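PDB 3I4J: aminotransferase, class III from Deinococcus radiodurans, which probably acts as a pyridoxal phosphate-dependent transaminase of class III, moving amino groups between amino acids or amines and keto acids. Local coordinates for residues Ala105-Arg116 / Leu273-Val283; Val199-Ala208 / Arg347-Val355. The protein carries 1 engineered substitution. All blocks are in the same frame, centred on the assembly; numbering follows the deposited sequence.

Contact 1 and contact 2 lie on opposite sides of the chain's centre, their own centres about 29 Å apart and their nearest atoms about 15 Å apart. Their segments alternate along the chain. Contact 1 belongs to the large domain and packs helix 105-115 against strand 273-275 and the helix after it, near the second subunit; contact 2 joins a loop following strand 191-196 of that domain's sheet to a hairpin of the C-terminal domain. In fold-type I enzymes the cofactor sits between these domains, close to the subunit interface. As in relatives, the N-terminal end of helix 98-115 probably faces its phosphate, whereas contact 1 uses the later turns of that helix.

Contact 1. Residues Ala105-Arg116 / Leu273-Val283; sequences AVKLARQYHVER and LLAAPQVYETV
Gln278 O is gripped twice by Thr282, a residue that packs against Tyr112 across the contact: the backbone N and OG1 of Thr282 reach this oxygen from opposite faces of its plane, the OG1 bond measuring 2.8 Å from Thr282 OG1 to Gln278 O. The setting is the large domain of a fold-type I aminotransferase, where helix 105-115 lies on strand 273-275, an antiparallel member of the mixed sheet, and meets helix 277-283 at 66°. Threonine suits position 282 because its hydroxyl is satisfied on its own helix while CG2 is turned to Glu115 CB, 3.5 Å away. Tyr112 has CG anti to its backbone N (chi1 175°), which carries the ring to the second helix; Gln278 CG meets its edge near the OH, and Arg116 CD lies over one face of the ring, toward its rim. Deeper in, branched aliphatic side chains fill the angle between the elements. Leu108 crosses Val279 obliquely, its CG 3.6 Å from Val279 CG1, and its CD2 reaches Ala275 CB, a methyl small enough to let the leucine lie close to the strand. Phe5 of the second subunit packs on Leu108, Ala275 and Val283, so this apolar patch continues into the dimer. Gln111, extended beyond CG, lays its amide across Val283 and donates NE2 to Glu115 OE2 (3.1 Å, 159°). With an alanine here the amide is gone, and Glu115 would probably lose this donor while Val283 CG2 loses its cover on that side. At the Ala105 end of the contact, Leu273 CD2 sits 3.9 Å from Ala105 CB.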
ATOM      1  N   ALA C 105       6.436  10.126  -7.445  1.00 18.13           N
ATOM      2  CA  ALA C 105       7.313  11.291  -7.572  1.00 18.71           C
ATOM      3  C   ALA C 105       8.188  11.211  -8.820  1.00 18.99           C
ATOM      4  O   ALA C 105       8.369  12.201  -9.532  1.00 19.73           O
ATOM      5  CB  ALA C 105       8.182  11.420  -6.329  1.00 18.76           C
ATOM      6  N   VAL C 106       8.739  10.030  -9.071  1.00 18.70           N
ATOM      7  CA  VAL C 106       9.586   9.804 -10.234  1.00 20.21           C
ATOM      8  C   VAL C 106       8.767   9.940 -11.513  1.00 19.42           C
ATOM      9  O   VAL C 106       9.189  10.586 -12.473  1.00 19.39           O
ATOM     10  CB  VAL C 106      10.223   8.392 -10.171  1.00 18.74           C
ATOM     11  CG1 VAL C 106      10.918   8.064 -11.476  1.00 20.03           C
ATOM     12  CG2 VAL C 106      11.214   8.333  -9.019  1.00 20.69           C
ATOM     13  N   LYS C 107       7.586   9.332 -11.519  1.00 20.41           N
ATOM     14  CA  LYS C 107       6.704   9.381 -12.679  1.00 19.84           C
ATOM     15  C   LYS C 107       6.369  10.840 -13.000  1.00 20.02           C
ATOM     16  O   LYS C 107       6.418  11.258 -14.161  1.00 19.28           O
ATOM     17  CB  LYS C 107       5.423   8.589 -12.382  1.00 22.05           C
ATOM     18  CG  LYS C 107       4.536   8.302 -13.592  1.00 25.24           C
ATOM     19  CD  LYS C 107       3.722   9.512 -14.014  1.00 30.96           C
ATOM     20  CE  LYS C 107       2.777   9.169 -15.158  1.00 33.14           C
ATOM     21  NZ  LYS C 107       1.778   8.135 -14.764  1.00 38.33           N
ATOM     22  N   LEU C 108       6.046  11.602 -11.957  1.00 19.64           N
ATOM     23  CA  LEU C 108       5.696  13.016 -12.089  1.00 21.29           C
ATOM     24  C   LEU C 108       6.851  13.853 -12.647  1.00 20.30           C
ATOM     25  O   LEU C 108       6.643  14.713 -13.503  1.00 19.22           O
ATOM     26  CB  LEU C 108       5.267  13.572 -10.729  1.00 22.43           C
ATOM     27  CG  LEU C 108       4.857  15.045 -10.668  1.00 23.77           C
ATOM     28  CD1 LEU C 108       3.735  15.323 -11.662  1.00 22.75           C
ATOM     29  CD2 LEU C 108       4.411  15.378  -9.247  1.00 26.96           C
ATOM     30  N   ALA C 109       8.061  13.610 -12.152  1.00 20.36           N
ATOM     31  CA  ALA C 109       9.229  14.349 -12.622  1.00 20.30           C
ATOM     32  C   ALA C 109       9.415  14.109 -14.114  1.00 21.60           C
ATOM     33  O   ALA C 109       9.690  15.039 -14.870  1.00 22.10           O
ATOM     34  CB  ALA C 109      10.473  13.917 -11.858  1.00 20.35           C
ATOM     35  N   ARG C 110       9.260  12.856 -14.536  1.00 19.42           N
ATOM     36  CA  ARG C 110       9.404  12.508 -15.946  1.00 20.09           C
ATOM     37  C   ARG C 110       8.291  13.148 -16.773  1.00 20.68           C
ATOM     38  O   ARG C 110       8.560  13.788 -17.790  1.00 21.12           O
ATOM     39  CB  ARG C 110       9.389  10.982 -16.115  1.00 19.88           C
ATOM     40  CG  ARG C 110       9.270  10.476 -17.561  1.00 20.16           C
ATOM     41  CD  ARG C 110      10.402  10.943 -18.472  1.00 21.55           C
ATOM     42  NE  ARG C 110      10.236  10.429 -19.836  1.00 23.21           N
ATOM     43  CZ  ARG C 110      10.932  10.854 -20.889  1.00 25.10           C
ATOM     44  NH1 ARG C 110      11.849  11.802 -20.746  1.00 24.82           N
ATOM     45  NH2 ARG C 110      10.709  10.337 -22.092  1.00 25.91           N
ATOM     46  N   GLN C 111       7.045  12.992 -16.334  1.00 20.24           N
ATOM     47  CA  GLN C 111       5.924  13.574 -17.069  1.00 23.42           C
ATOM     48  C   GLN C 111       6.037  15.089 -17.205  1.00 22.92           C
ATOM     49  O   GLN C 111       5.699  15.652 -18.244  1.00 23.24           O
ATOM     50  CB  GLN C 111       4.589  13.241 -16.398  1.00 25.84           C
ATOM     51  CG  GLN C 111       3.403  13.780 -17.189  1.00 26.93           C
ATOM     52  CD  GLN C 111       2.066  13.317 -16.655  1.00 29.69           C
ATOM     53  OE1 GLN C 111       1.999  12.501 -15.735  1.00 30.68           O
ATOM     54  NE2 GLN C 111       0.988  13.835 -17.238  1.00 30.51           N
ATOM     55  N   TYR C 112       6.503  15.745 -16.150  1.00 22.13           N
ATOM     56  CA  TYR C 112       6.660  17.196 -16.156  1.00 22.27           C
ATOM     57  C   TYR C 112       7.446  17.674 -17.382  1.00 23.40           C
ATOM     58  O   TYR C 112       7.011  18.574 -18.101  1.00 24.76           O
ATOM     59  CB  TYR C 112       7.375  17.640 -14.878  1.00 22.49           C
ATOM     60  CG  TYR C 112       7.714  19.115 -14.814  1.00 21.49           C
ATOM     61  CD1 TYR C 112       6.734  20.065 -14.526  1.00 24.01           C
ATOM     62  CD2 TYR C 112       9.021  19.556 -15.028  1.00 23.76           C
ATOM     63  CE1 TYR C 112       7.048  21.426 -14.452  1.00 26.32           C
ATOM     64  CE2 TYR C 112       9.347  20.913 -14.955  1.00 24.88           C
ATOM     65  CZ  TYR C 112       8.356  21.839 -14.666  1.00 26.55           C
ATOM     66  OH  TYR C 112       8.669  23.179 -14.578  1.00 30.08           O
ATOM     67  N   HIS C 113       8.603  17.068 -17.620  1.00 22.08           N
ATOM     68  CA  HIS C 113       9.433  17.460 -18.753  1.00 23.48           C
ATOM     69  C   HIS C 113       8.848  17.068 -20.100  1.00 24.26           C
ATOM     70  O   HIS C 113       9.018  17.783 -21.091  1.00 23.89           O
ATOM     71  CB  HIS C 113      10.837  16.890 -18.571  1.00 22.47           C
ATOM     72  CG  HIS C 113      11.558  17.491 -17.407  1.00 23.37           C
ATOM     73  ND1 HIS C 113      12.063  16.738 -16.370  1.00 24.45           N
ATOM     74  CD2 HIS C 113      11.786  18.786 -17.081  1.00 21.48           C
ATOM     75  CE1 HIS C 113      12.569  17.544 -15.452  1.00 21.96           C
ATOM     76  NE2 HIS C 113      12.412  18.791 -15.859  1.00 25.78           N
ATOM     77  N   VAL C 114       8.155  15.935 -20.142  1.00 22.59           N
ATOM     78  CA  VAL C 114       7.536  15.487 -21.382  1.00 24.34           C
ATOM     79  C   VAL C 114       6.423  16.453 -21.796  1.00 24.13           C
ATOM     80  O   VAL C 114       6.281  16.784 -22.978  1.00 25.08           O
ATOM     81  CB  VAL C 114       6.950  14.063 -21.228  1.00 23.25           C
ATOM     82  CG1 VAL C 114       6.026  13.748 -22.401  1.00 26.46           C
ATOM     83  CG2 VAL C 114       8.084  13.043 -21.168  1.00 24.22           C
ATOM     84  N   GLU C 115       5.647  16.913 -20.821  1.00 24.29           N
ATOM     85  CA  GLU C 115       4.550  17.840 -21.087  1.00 26.89           C
ATOM     86  C   GLU C 115       5.075  19.170 -21.614  1.00 27.88           C
ATOM     87  O   GLU C 115       4.408  19.841 -22.407  1.00 27.51           O
ATOM     88  CB  GLU C 115       3.746  18.109 -19.813  1.00 27.92           C
ATOM     89  CG  GLU C 115       2.994  16.913 -19.242  1.00 30.31           C
ATOM     90  CD  GLU C 115       1.894  16.410 -20.158  1.00 34.07           C
ATOM     91  OE1 GLU C 115       1.458  17.179 -21.041  1.00 31.44           O
ATOM     92  OE2 GLU C 115       1.454  15.248 -19.983  1.00 33.65           O
ATOM     93  N   ARG C 116       6.265  19.550 -21.163  1.00 26.92           N
ATOM     94  CA  ARG C 116       6.877  20.810 -21.576  1.00 27.07           C
ATOM     95  C   ARG C 116       7.636  20.705 -22.895  1.00 27.25           C
ATOM     96  O   ARG C 116       8.277  21.666 -23.328  1.00 27.07           O
ATOM     97  CB  ARG C 116       7.821  21.321 -20.481  1.00 27.15           C
ATOM     98  CG  ARG C 116       7.143  21.607 -19.153  1.00 29.73           C
ATOM     99  CD  ARG C 116       8.168  22.060 -18.134  1.00 32.63           C
ATOM    100  NE  ARG C 116       8.798  23.304 -18.562  1.00 37.94           N
ATOM    101  CZ  ARG C 116       9.913  23.798 -18.043  1.00 40.39           C
ATOM    102  NH1 ARG C 116      10.533  23.152 -17.065  1.00 44.81           N
ATOM    103  NH2 ARG C 116      10.411  24.936 -18.505  1.00 38.35           N
ATOM    104  N   LEU C 273       2.764  12.653  -1.677  1.00 18.98           N
ATOM    105  CA  LEU C 273       3.745  13.653  -2.058  1.00 18.36           C
ATOM    106  C   LEU C 273       3.071  15.007  -2.177  1.00 19.30           C
ATOM    107  O   LEU C 273       1.851  15.100  -2.335  1.00 19.00           O
ATOM    108  CB  LEU C 273       4.422  13.271  -3.383  1.00 17.25           C
ATOM    109  CG  LEU C 273       3.594  13.080  -4.656  1.00 17.96           C
ATOM    110  CD1 LEU C 273       3.180  14.436  -5.221  1.00 19.29           C
ATOM    111  CD2 LEU C 273       4.421  12.325  -5.685  1.00 20.07           C
ATOM    112  N   LEU C 274       3.875  16.054  -2.053  1.00 18.64           N
ATOM    113  CA  LEU C 274       3.389  17.423  -2.183  1.00 19.14           C
ATOM    114  C   LEU C 274       4.168  17.976  -3.359  1.00 17.72           C
ATOM    115  O   LEU C 274       5.401  17.958  -3.350  1.00 20.23           O
ATOM    116  CB  LEU C 274       3.683  18.236  -0.919  1.00 18.00           C
ATOM    117  CG  LEU C 274       2.784  17.972   0.294  1.00 18.35           C
ATOM    118  CD1 LEU C 274       3.387  18.633   1.534  1.00 20.63           C
ATOM    119  CD2 LEU C 274       1.376  18.510   0.018  1.00 21.64           C
ATOM    120  N   ALA C 275       3.450  18.431  -4.381  1.00 18.95           N
ATOM    121  CA  ALA C 275       4.079  18.970  -5.581  1.00 18.92           C
ATOM    122  C   ALA C 275       3.846  20.464  -5.734  1.00 20.16           C
ATOM    123  O   ALA C 275       2.768  20.973  -5.428  1.00 20.08           O
ATOM    124  CB  ALA C 275       3.562  18.236  -6.810  1.00 21.36           C
ATOM    125  N   ALA C 276       4.866  21.165  -6.217  1.00 21.47           N
ATOM    126  CA  ALA C 276       4.768  22.604  -6.426  1.00 22.00           C
ATOM    127  C   ALA C 276       3.663  22.866  -7.449  1.00 22.55           C
ATOM    128  O   ALA C 276       3.470  22.077  -8.371  1.00 20.81           O
ATOM    129  CB  ALA C 276       6.100  23.139  -6.942  1.00 21.93           C
ATOM    130  N   PRO C 277       2.925  23.983  -7.298  1.00 23.73           N
ATOM    131  CA  PRO C 277       1.833  24.348  -8.215  1.00 25.99           C
ATOM    132  C   PRO C 277       2.226  24.235  -9.687  1.00 26.42           C
ATOM    133  O   PRO C 277       1.463  23.727 -10.506  1.00 27.77           O
ATOM    134  CB  PRO C 277       1.520  25.791  -7.824  1.00 26.33           C
ATOM    135  CG  PRO C 277       1.823  25.821  -6.381  1.00 25.32           C
ATOM    136  CD  PRO C 277       3.113  25.027  -6.275  1.00 24.82           C
ATOM    137  N   GLN C 278       3.420  24.718 -10.011  1.00 27.61           N
ATOM    138  CA  GLN C 278       3.945  24.681 -11.376  1.00 29.46           C
ATOM    139  C   GLN C 278       3.960  23.260 -11.937  1.00 27.74           C
ATOM    140  O   GLN C 278       3.580  23.025 -13.083  1.00 29.20           O
ATOM    141  CB  GLN C 278       5.368  25.250 -11.384  1.00 33.84           C
ATOM    142  CG  GLN C 278       6.200  24.917 -12.611  1.00 40.25           C
ATOM    143  CD  GLN C 278       5.829  25.742 -13.821  1.00 43.10           C
ATOM    144  OE1 GLN C 278       4.714  25.647 -14.339  1.00 45.77           O
ATOM    145  NE2 GLN C 278       6.766  26.565 -14.284  1.00 44.35           N
ATOM    146  N   VAL C 279       4.415  22.314 -11.125  1.00 25.90           N
ATOM    147  CA  VAL C 279       4.482  20.924 -11.550  1.00 23.43           C
ATOM    148  C   VAL C 279       3.075  20.344 -11.720  1.00 22.43           C
ATOM    149  O   VAL C 279       2.786  19.682 -12.716  1.00 23.14           O
ATOM    150  CB  VAL C 279       5.275  20.084 -10.535  1.00 23.82           C
ATOM    151  CG1 VAL C 279       5.277  18.621 -10.953  1.00 25.03           C
ATOM    152  CG2 VAL C 279       6.707  20.618 -10.440  1.00 24.11           C
ATOM    153  N   TYR C 280       2.207  20.601 -10.749  1.00 22.85           N
ATOM    154  CA  TYR C 280       0.826  20.114 -10.803  1.00 24.32           C
ATOM    155  C   TYR C 280       0.102  20.647 -12.041  1.00 24.20           C
ATOM    156  O   TYR C 280      -0.505  19.886 -12.796  1.00 23.72           O
ATOM    157  CB  TYR C 280       0.062  20.552  -9.548  1.00 22.00           C
ATOM    158  CG  TYR C 280      -1.419  20.239  -9.578  1.00 24.54           C
ATOM    159  CD1 TYR C 280      -1.874  18.921  -9.592  1.00 25.85           C
ATOM    160  CD2 TYR C 280      -2.368  21.264  -9.586  1.00 25.54           C
ATOM    161  CE1 TYR C 280      -3.238  18.625  -9.615  1.00 25.97           C
ATOM    162  CE2 TYR C 280      -3.735  20.981  -9.612  1.00 24.74           C
ATOM    163  CZ  TYR C 280      -4.161  19.660  -9.626  1.00 26.78           C
ATOM    164  OH  TYR C 280      -5.506  19.378  -9.664  1.00 27.71           O
ATOM    165  N   GLU C 281       0.171  21.959 -12.246  1.00 26.37           N
ATOM    166  CA  GLU C 281      -0.491  22.592 -13.387  1.00 27.47           C
ATOM    167  C   GLU C 281       0.013  22.072 -14.733  1.00 26.97           C
ATOM    168  O   GLU C 281      -0.752  21.974 -15.694  1.00 26.83           O
ATOM    169  CB  GLU C 281      -0.308  24.108 -13.319  1.00 30.57           C
ATOM    170  CG  GLU C 281      -0.962  24.761 -12.115  1.00 37.86           C
ATOM    171  CD  GLU C 281      -0.565  26.219 -11.964  1.00 42.58           C
ATOM    172  OE1 GLU C 281      -0.557  26.940 -12.986  1.00 46.01           O
ATOM    173  OE2 GLU C 281      -0.270  26.646 -10.825  1.00 45.22           O
ATOM    174  N   THR C 282       1.298  21.741 -14.807  1.00 26.28           N
ATOM    175  CA  THR C 282       1.884  21.226 -16.042  1.00 26.49           C
ATOM    176  C   THR C 282       1.314  19.853 -16.387  1.00 27.95           C
ATOM    177  O   THR C 282       0.991  19.570 -17.543  1.00 27.11           O
ATOM    178  CB  THR C 282       3.422  21.111 -15.919  1.00 27.10           C
ATOM    179  OG1 THR C 282       3.985  22.423 -15.809  1.00 27.66           O
ATOM    180  CG2 THR C 282       4.016  20.406 -17.129  1.00 26.24           C
ATOM    181  N   VAL C 283       1.183  19.001 -15.376  1.00 28.45           N
ATOM    182  CA  VAL C 283       0.653  17.663 -15.590  1.00 31.29           C
ATOM    183  C   VAL C 283      -0.861  17.683 -15.833  1.00 32.46           C
ATOM    184  O   VAL C 283      -1.376  16.876 -16.606  1.00 33.77           O
ATOM    185  CB  VAL C 283       1.000  16.725 -14.394  1.00 31.90           C
ATOM    186  CG1 VAL C 283       0.467  17.298 -13.102  1.00 35.02           C
ATOM    187  CG2 VAL C 283       0.427  15.345 -14.629  1.00 35.31           C
TER

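Contact 2. Residues Val199-Ala208 / Arg347-Val355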
ATOM      1  N   VAL C 199      18.164  13.814   5.311  1.00 20.25           N
ATOM      2  CA  VAL C 199      18.964  13.145   6.331  1.00 20.99           C
ATOM      3  C   VAL C 199      18.757  11.680   5.976  1.00 22.32           C
ATOM      4  O   VAL C 199      17.618  11.227   5.858  1.00 22.21           O
ATOM      5  CB  VAL C 199      18.434  13.430   7.754  1.00 21.04           C
ATOM      6  CG1 VAL C 199      19.195  12.599   8.775  1.00 22.08           C
ATOM      7  CG2 VAL C 199      18.590  14.912   8.073  1.00 21.81           C
ATOM      8  N   VAL C 200      19.853  10.957   5.774  1.00 22.64           N
ATOM      9  CA  VAL C 200      19.792   9.553   5.384  1.00 24.22           C
ATOM     10  C   VAL C 200      19.229   8.628   6.455  1.00 26.17           C
ATOM     11  O   VAL C 200      19.445   8.830   7.651  1.00 24.46           O
ATOM     12  CB  VAL C 200      21.188   9.045   4.952  1.00 23.84           C
ATOM     13  CG1 VAL C 200      21.121   7.574   4.553  1.00 26.74           C
ATOM     14  CG2 VAL C 200      21.695   9.883   3.781  1.00 26.04           C
ATOM     15  N   GLY C 201      18.505   7.609   6.005  1.00 28.12           N
ATOM     16  CA  GLY C 201      17.908   6.653   6.916  1.00 28.69           C
ATOM     17  C   GLY C 201      18.747   5.408   7.130  1.00 32.09           C
ATOM     18  O   GLY C 201      19.948   5.486   7.380  1.00 31.05           O
ATOM     19  N   ALA C 202      18.101   4.251   7.019  1.00 34.00           N
ATOM     20  CA  ALA C 202      18.743   2.956   7.219  1.00 35.99           C
ATOM     21  C   ALA C 202      20.064   2.726   6.485  1.00 36.05           C
ATOM     22  O   ALA C 202      20.997   2.168   7.059  1.00 38.10           O
ATOM     23  CB  ALA C 202      17.759   1.845   6.864  1.00 37.72           C
ATOM     24  N   SER C 203      20.146   3.149   5.227  1.00 36.52           N
ATOM     25  CA  SER C 203      21.357   2.955   4.425  1.00 37.03           C
ATOM     26  C   SER C 203      22.644   3.450   5.085  1.00 36.31           C
ATOM     27  O   SER C 203      23.690   2.811   4.977  1.00 37.14           O
ATOM     28  CB  SER C 203      21.193   3.623   3.057  1.00 38.08           C
ATOM     29  OG  SER C 203      20.992   5.018   3.194  1.00 40.60           O
ATOM     30  N   ASP C 204      22.568   4.596   5.754  1.00 34.50           N
ATOM     31  CA  ASP C 204      23.717   5.170   6.441  1.00 33.16           C
ATOM     32  C   ASP C 204      23.117   5.969   7.587  1.00 31.47           C
ATOM     33  O   ASP C 204      22.951   7.185   7.493  1.00 27.70           O
ATOM     34  CB  ASP C 204      24.500   6.098   5.513  1.00 35.89           C
ATOM     35  CG  ASP C 204      25.960   6.221   5.910  1.00 37.87           C
ATOM     36  OD1 ASP C 204      26.252   6.298   7.121  1.00 39.35           O
ATOM     37  OD2 ASP C 204      26.819   6.249   5.005  1.00 39.30           O
ATOM     38  N   ALA C 205      22.788   5.254   8.658  1.00 29.47           N
ATOM     39  CA  ALA C 205      22.147   5.804   9.847  1.00 28.21           C
ATOM     40  C   ALA C 205      22.338   7.279  10.186  1.00 26.67           C
ATOM     41  O   ALA C 205      23.356   7.678  10.750  1.00 25.85           O
ATOM     42  CB  ALA C 205      22.513   4.949  11.065  1.00 28.63           C
ATOM     43  N   ALA C 206      21.328   8.074   9.849  1.00 24.43           N
ATOM     44  CA  ALA C 206      21.303   9.498  10.154  1.00 21.65           C
ATOM     45  C   ALA C 206      22.402  10.372   9.569  1.00 22.95           C
ATOM     46  O   ALA C 206      22.706  11.433  10.119  1.00 21.94           O
ATOM     47  CB  ALA C 206      21.252   9.689  11.668  1.00 21.77           C
ATOM     48  N   LEU C 207      22.996   9.943   8.463  1.00 22.25           N
ATOM     49  CA  LEU C 207      24.036  10.751   7.827  1.00 24.06           C
ATOM     50  C   LEU C 207      23.386  12.040   7.334  1.00 23.48           C
ATOM     51  O   LEU C 207      22.376  12.005   6.632  1.00 22.96           O
ATOM     52  CB  LEU C 207      24.651  10.006   6.643  1.00 24.54           C
ATOM     53  CG  LEU C 207      25.705  10.818   5.881  1.00 27.88           C
ATOM     54  CD1 LEU C 207      26.882  11.092   6.809  1.00 28.45           C
ATOM     55  CD2 LEU C 207      26.163  10.058   4.644  1.00 29.30           C
ATOM     56  N   ALA C 208      23.968  13.177   7.703  1.00 23.21           N
ATOM     57  CA  ALA C 208      23.433  14.467   7.295  1.00 22.04           C
ATOM     58  C   ALA C 208      24.534  15.355   6.735  1.00 21.71           C
ATOM     59  O   ALA C 208      25.631  15.420   7.290  1.00 21.83           O
ATOM     60  CB  ALA C 208      22.766  15.160   8.477  1.00 23.54           C
ATOM     61  N   ARG C 347      25.628  10.109  15.476  1.00 27.58           N
ATOM     62  CA  ARG C 347      25.027  11.216  14.743  1.00 27.05           C
ATOM     63  C   ARG C 347      23.550  11.367  15.052  1.00 25.39           C
ATOM     64  O   ARG C 347      22.885  10.406  15.428  1.00 23.29           O
ATOM     65  CB  ARG C 347      25.185  10.984  13.238  1.00 28.82           C
ATOM     66  CG  ARG C 347      26.612  10.763  12.797  1.00 34.66           C
ATOM     67  CD  ARG C 347      26.722  10.519  11.302  1.00 35.47           C
ATOM     68  NE  ARG C 347      26.009   9.324  10.861  1.00 36.13           N
ATOM     69  CZ  ARG C 347      26.436   8.522   9.889  1.00 34.60           C
ATOM     70  NH1 ARG C 347      27.577   8.784   9.266  1.00 36.54           N
ATOM     71  NH2 ARG C 347      25.721   7.464   9.532  1.00 32.62           N
ATOM     72  N   GLY C 348      23.036  12.578  14.874  1.00 23.50           N
ATOM     73  CA  GLY C 348      21.628  12.806  15.118  1.00 22.06           C
ATOM     74  C   GLY C 348      21.118  14.155  14.658  1.00 22.64           C
ATOM     75  O   GLY C 348      21.808  15.169  14.773  1.00 22.46           O
ATOM     76  N   THR C 349      19.911  14.154  14.104  1.00 20.84           N
ATOM     77  CA  THR C 349      19.246  15.372  13.660  1.00 21.86           C
ATOM     78  C   THR C 349      17.834  15.179  14.202  1.00 22.82           C
ATOM     79  O   THR C 349      17.089  14.342  13.701  1.00 19.70           O
ATOM     80  CB  THR C 349      19.198  15.491  12.112  1.00 22.51           C
ATOM     81  OG1 THR C 349      20.530  15.494  11.582  1.00 23.31           O
ATOM     82  CG2 THR C 349      18.531  16.791  11.710  1.00 22.46           C
ATOM     83  N   GLY C 350      17.473  15.936  15.234  1.00 22.31           N
ATOM     84  CA  GLY C 350      16.160  15.758  15.829  1.00 23.50           C
ATOM     85  C   GLY C 350      16.138  14.359  16.433  1.00 22.50           C
ATOM     86  O   GLY C 350      17.110  13.944  17.061  1.00 24.21           O
ATOM     87  N   LEU C 351      15.051  13.615  16.235  1.00 20.98           N
ATOM     88  CA  LEU C 351      14.973  12.267  16.779  1.00 21.18           C
ATOM     89  C   LEU C 351      15.252  11.159  15.767  1.00 21.00           C
ATOM     90  O   LEU C 351      14.643  10.087  15.803  1.00 20.98           O
ATOM     91  CB  LEU C 351      13.625  12.038  17.476  1.00 21.04           C
ATOM     92  CG  LEU C 351      13.584  12.531  18.933  1.00 20.65           C
ATOM     93  CD1 LEU C 351      12.164  12.442  19.490  1.00 21.90           C
ATOM     94  CD2 LEU C 351      14.547  11.697  19.778  1.00 20.45           C
ATOM     95  N   LEU C 352      16.169  11.442  14.847  1.00 20.40           N
ATOM     96  CA  LEU C 352      16.622  10.462  13.868  1.00 20.14           C
ATOM     97  C   LEU C 352      18.115  10.400  14.184  1.00 20.86           C
ATOM     98  O   LEU C 352      18.859  11.337  13.895  1.00 20.91           O
ATOM     99  CB  LEU C 352      16.388  10.950  12.436  1.00 20.78           C
ATOM    100  CG  LEU C 352      16.954  10.042  11.339  1.00 22.44           C
ATOM    101  CD1 LEU C 352      16.541   8.610  11.603  1.00 25.54           C
ATOM    102  CD2 LEU C 352      16.457  10.499   9.973  1.00 24.36           C
ATOM    103  N   LEU C 353      18.549   9.311  14.809  1.00 22.56           N
ATOM    104  CA  LEU C 353      19.950   9.188  15.197  1.00 22.08           C
ATOM    105  C   LEU C 353      20.585   7.905  14.696  1.00 23.02           C
ATOM    106  O   LEU C 353      19.891   6.950  14.355  1.00 23.47           O
ATOM    107  CB  LEU C 353      20.077   9.255  16.723  1.00 21.82           C
ATOM    108  CG  LEU C 353      19.448  10.468  17.418  1.00 23.22           C
ATOM    109  CD1 LEU C 353      18.023  10.135  17.863  1.00 21.35           C
ATOM    110  CD2 LEU C 353      20.297  10.862  18.616  1.00 22.58           C
ATOM    111  N   GLY C 354      21.914   7.889  14.663  1.00 21.80           N
ATOM    112  CA  GLY C 354      22.614   6.710  14.198  1.00 23.49           C
ATOM    113  C   GLY C 354      23.896   6.456  14.958  1.00 24.61           C
ATOM    114  O   GLY C 354      24.544   7.386  15.444  1.00 25.83           O
ATOM    115  N   VAL C 355      24.249   5.182  15.070  1.00 25.90           N
ATOM    116  CA  VAL C 355      25.465   4.764  15.754  1.00 26.06           C
ATOM    117  C   VAL C 355      26.201   3.818  14.822  1.00 27.28           C
ATOM    118  O   VAL C 355      25.645   2.807  14.388  1.00 25.84           O
ATOM    119  CB  VAL C 355      25.144   4.017  17.077  1.00 26.34           C
ATOM    120  CG1 VAL C 355      26.435   3.519  17.726  1.00 27.86           C
ATOM    121  CG2 VAL C 355      24.405   4.940  18.027  1.00 26.12           C
TER
HETATM  122  O   HOH W   1      22.262  13.447  11.857  1.00 24.95           O
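Charge and hydrogen bonding centre on Arg347, whose side chain reaches from a beta hairpin of the C-terminal domain into the loop that follows strand 191-196 of the large domain. A bend at chi3 (-62°) swings the guanidinium over the type II turn Asp204-Leu207. There Arg347 NH2 serves two acceptors: Asp204 OD1 in a salt bridge (2.7 Å, 156°), met on the anti side of the carboxylate, and Ala205 O (2.7 Å, 155°), approached from above the carbonyl plane. Arg347 NE adds a weak bond to Ala205 O. Leu207 CA lies over the centre of one guanidinium face, and Leu207 CD1 comes within 3.4 Å of Arg347 NH1, so the cation is bounded by carbon as well as by oxygen. One water links the segments further along, donating to Ala206 O (2.7 Å) and hydrogen-bonded to Thr349 OG1.

Apolar packing brings small residues against the backbone of the hairpin. Ala206, at the third position of the turn, has a positive phi, where glycine is common; its methyl is used to touch the hairpin, with Ala206 CB 3.6 Å from Gly354 N. Ala205 CB rests on Gly354 CA, and a side chain on Gly354 would run into Ala205 O, which explains the glycine. Beside them, Val199 CG1 and Leu352 CD2 meet tip to tip at 3.7 Å.

The other oxygen of Asp204 pairs with Lys165, so a single carboxylate is shared by two cations and probably stays ionised. Set in a buried interface, the salt bridge and the bonds from Arg347 to Ala205 O probably set the hairpin against the loop in a more definite orientation than apolar packing alone would.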